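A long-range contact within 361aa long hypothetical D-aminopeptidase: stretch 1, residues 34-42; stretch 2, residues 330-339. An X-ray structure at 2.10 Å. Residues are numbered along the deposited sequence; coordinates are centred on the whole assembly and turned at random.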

# COMPACT_ATOMS: atom_id res chain seq x y z
N LEU A 34 -11.10 -19.17 -29.07
CA LEU A 34 -12.05 -18.62 -30.03
C LEU A 34 -11.37 -17.96 -31.22
O LEU A 34 -10.82 -16.86 -31.11
CB LEU A 34 -12.94 -17.60 -29.33
CG LEU A 34 -13.65 -18.17 -28.11
CD1 LEU A 34 -14.36 -17.07 -27.34
CD2 LEU A 34 -14.62 -19.27 -28.57
N ILE A 35 -11.42 -18.65 -32.35
CA ILE A 35 -10.82 -18.17 -33.58
C ILE A 35 -11.85 -18.26 -34.70
O ILE A 35 -12.41 -19.33 -34.95
CB ILE A 35 -9.58 -19.00 -33.95
CG1 ILE A 35 -8.58 -18.98 -32.79
CG2 ILE A 35 -8.94 -18.46 -35.24
CD1 ILE A 35 -7.25 -19.66 -33.08
N LYS A 36 -12.10 -17.13 -35.37
CA LYS A 36 -13.08 -17.09 -36.45
C LYS A 36 -12.96 -15.82 -37.28
O LYS A 36 -12.73 -14.74 -36.74
CB LYS A 36 -14.50 -17.19 -35.88
CG LYS A 36 -15.59 -16.78 -36.85
CD LYS A 36 -16.91 -16.51 -36.15
CE LYS A 36 -17.94 -15.94 -37.12
NZ LYS A 36 -17.46 -14.68 -37.79
N GLY A 37 -13.12 -15.96 -38.59
CA GLY A 37 -13.04 -14.81 -39.47
C GLY A 37 -11.63 -14.41 -39.85
O GLY A 37 -10.65 -14.95 -39.34
N LYS A 38 -11.54 -13.45 -40.76
CA LYS A 38 -10.25 -12.96 -41.22
C LYS A 38 -10.44 -11.65 -41.97
O LYS A 38 -11.56 -11.30 -42.35
CB LYS A 38 -9.62 -14.00 -42.16
CG LYS A 38 -10.49 -14.32 -43.36
CD LYS A 38 -9.83 -15.29 -44.33
CE LYS A 38 -10.75 -15.59 -45.51
NZ LYS A 38 -10.15 -16.53 -46.50
N GLY A 39 -9.35 -10.92 -42.16
CA GLY A 39 -9.41 -9.66 -42.88
C GLY A 39 -9.86 -8.45 -42.09
O GLY A 39 -9.78 -8.42 -40.86
N LYS A 40 -10.32 -7.45 -42.83
CA LYS A 40 -10.79 -6.19 -42.28
C LYS A 40 -11.54 -6.34 -40.97
O LYS A 40 -12.28 -7.31 -40.77
CB LYS A 40 -11.70 -5.52 -43.32
CG LYS A 40 -11.30 -4.11 -43.73
CD LYS A 40 -11.97 -3.08 -42.84
CE LYS A 40 -11.86 -1.69 -43.43
NZ LYS A 40 -12.68 -0.71 -42.66
N LEU A 41 -11.36 -5.39 -40.06
CA LEU A 41 -12.05 -5.44 -38.78
C LEU A 41 -13.49 -4.98 -38.93
O LEU A 41 -13.76 -3.91 -39.49
CB LEU A 41 -11.35 -4.56 -37.75
CG LEU A 41 -12.13 -4.33 -36.45
CD1 LEU A 41 -12.25 -5.65 -35.69
CD2 LEU A 41 -11.42 -3.29 -35.60
N ILE A 42 -14.42 -5.79 -38.45
CA ILE A 42 -15.83 -5.44 -38.48
C ILE A 42 -16.21 -5.48 -37.01
O ILE A 42 -16.62 -6.52 -36.49
CB ILE A 42 -16.69 -6.48 -39.26
CG1 ILE A 42 -16.27 -6.50 -40.73
CG2 ILE A 42 -18.17 -6.11 -39.15
CD1 ILE A 42 -17.04 -7.50 -41.57
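Stretch 2, residues 330-339: ARTMDGRDNH

Stretch 2 meets stretch 1 from nearly 300 residues further along the chain, and the two together bury 418 Å², a modest contact carried mostly by loop. Stretch 1 leaves a strand after Lys36 and continues as loop or turn; in stretch 2 only Met333 and Asp334 are strand. The CA register fixes the direction at the close end: Gly39 lies 4.8 Å from Asn338, Lys40 4.1 Å from Asp337 and Leu41 4.8 Å from Arg336, all measured CA to CA. Partner numbers fall as stretch 1 rises, so the segments run antiparallel there.

The walk begins at Ile35, since Leu34 is out of reach. The CA-to-CB bond of Ile35 points toward stretch 2, and with chi1 m and chi2 t its CD1 comes to 3.4 Å from Met333 CE, an apolar contact. The same CD1 lies 3.3 Å from Arg331 NH2, at the edge of the guanidinium and near its plane. Lys36 and Gly37 add no contact. Gly37 has phi/psi of 83/174, where a CB would be jammed against the preceding carbonyl oxygen; that backbone strain by itself calls for glycine, without reference to stretch 2.

Lys38 touches lightly, CB to Asp334 OD2 at 4.0 Å, while the end of its side chain leads away. Gly39, at 82/-159, has the same backbone requirement for glycine, but here the main chain is itself the contact surface. Its CA lies 3.4 Å from Asn338 OD1, and its O accepts a weak hydrogen bond from Asp337 N, 2.9 Å long but bent to 128° at the hydrogen.

Lys40 directs its CB away from stretch 2, yet its CA is 3.7 Å from Asp337 OD1. That carboxylate oxygen serves the next residue: Leu41 N donates to Asp337 OD1 at 2.9 Å and 156°, a better-aligned bond than the first. Although the CA-to-CB bond of Asp337 points away, its chi1 of -67° (m) goes with a carboxylate that comes nearer. The other oxygen, Asp337 OD2, forms a salt bridge with Arg336 NH1 at 2.8 Å, within stretch 2.

Leu41 also points its CB toward stretch 2, and its CD1 packs 3.8 Å from Arg336 CB, so apolar packing accompanies the polar pairing. Stretch 2 is braced locally by Gly335 N to His339 O at 2.7 Å and His339 N to Arg336 O at 3.0 Å, backbone hydrogen bonds that span Asp337 and Asn338. Ile42 turns its CB away and makes no contact.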

# COMPACT_ATOMS: atom_id res chain seq x y z
N ALA A 330 3.88 -20.48 -29.01
CA ALA A 330 2.94 -19.75 -29.86
C ALA A 330 3.15 -20.02 -31.36
O ALA A 330 4.28 -20.13 -31.84
CB ALA A 330 3.05 -18.25 -29.59
N ARG A 331 2.05 -20.12 -32.09
CA ARG A 331 2.09 -20.35 -33.53
C ARG A 331 1.68 -19.06 -34.23
O ARG A 331 0.81 -18.35 -33.73
CB ARG A 331 1.13 -21.48 -33.91
CG ARG A 331 -0.33 -21.13 -33.71
CD ARG A 331 -1.23 -22.32 -34.00
NE ARG A 331 -2.65 -21.98 -33.90
CZ ARG A 331 -3.28 -21.16 -34.74
NH1 ARG A 331 -2.64 -20.59 -35.75
NH2 ARG A 331 -4.58 -20.91 -34.56
N THR A 332 2.29 -18.76 -35.37
CA THR A 332 1.96 -17.55 -36.13
C THR A 332 0.45 -17.37 -36.22
O THR A 332 -0.30 -18.35 -36.20
CB THR A 332 2.54 -17.62 -37.56
OG1 THR A 332 3.97 -17.60 -37.50
CG2 THR A 332 2.05 -16.45 -38.41
N MET A 333 -0.00 -16.12 -36.31
CA MET A 333 -1.43 -15.86 -36.39
C MET A 333 -1.82 -14.50 -36.97
O MET A 333 -1.22 -13.47 -36.64
CB MET A 333 -2.06 -15.98 -35.01
CG MET A 333 -3.52 -15.58 -34.97
SD MET A 333 -4.27 -15.96 -33.40
CE MET A 333 -4.42 -17.75 -33.56
N ASP A 334 -2.84 -14.51 -37.82
CA ASP A 334 -3.34 -13.30 -38.44
C ASP A 334 -4.60 -12.89 -37.68
O ASP A 334 -5.23 -13.73 -37.03
CB ASP A 334 -3.68 -13.54 -39.90
CG ASP A 334 -4.87 -14.47 -40.07
OD1 ASP A 334 -4.79 -15.63 -39.63
OD2 ASP A 334 -5.89 -14.03 -40.64
N GLY A 335 -4.97 -11.62 -37.78
CA GLY A 335 -6.15 -11.17 -37.08
C GLY A 335 -6.84 -10.01 -37.77
O GLY A 335 -6.70 -9.82 -38.97
N ARG A 336 -7.57 -9.22 -36.99
CA ARG A 336 -8.30 -8.08 -37.52
C ARG A 336 -7.40 -7.19 -38.36
O ARG A 336 -6.23 -7.00 -38.05
CB ARG A 336 -8.93 -7.28 -36.37
CG ARG A 336 -7.96 -6.65 -35.38
CD ARG A 336 -7.68 -5.20 -35.74
NE ARG A 336 -7.15 -4.44 -34.61
CZ ARG A 336 -6.94 -3.12 -34.62
NH1 ARG A 336 -7.22 -2.42 -35.71
NH2 ARG A 336 -6.46 -2.52 -33.54
N ASP A 337 -7.97 -6.64 -39.44
CA ASP A 337 -7.24 -5.78 -40.36
C ASP A 337 -5.97 -6.44 -40.89
O ASP A 337 -4.97 -5.77 -41.13
CB ASP A 337 -6.88 -4.44 -39.71
CG ASP A 337 -8.10 -3.60 -39.41
OD1 ASP A 337 -9.06 -3.63 -40.22
OD2 ASP A 337 -8.11 -2.90 -38.37
N ASN A 338 -6.03 -7.75 -41.09
CA ASN A 338 -4.90 -8.50 -41.60
C ASN A 338 -3.62 -8.33 -40.78
O ASN A 338 -2.52 -8.58 -41.27
CB ASN A 338 -4.63 -8.10 -43.05
CG ASN A 338 -5.79 -8.41 -43.97
OD1 ASN A 338 -6.25 -9.56 -44.04
ND2 ASN A 338 -6.28 -7.40 -44.67
N HIS A 339 -3.77 -7.89 -39.53
CA HIS A 339 -2.62 -7.74 -38.65
C HIS A 339 -2.05 -9.15 -38.42
O HIS A 339 -2.81 -10.12 -38.34
CB HIS A 339 -3.06 -7.14 -37.31
CG HIS A 339 -3.30 -5.67 -37.36
ND1 HIS A 339 -3.86 -4.97 -36.31
CD2 HIS A 339 -3.02 -4.75 -38.32
CE1 HIS A 339 -3.91 -3.68 -36.61
NE2 HIS A 339 -3.41 -3.52 -37.83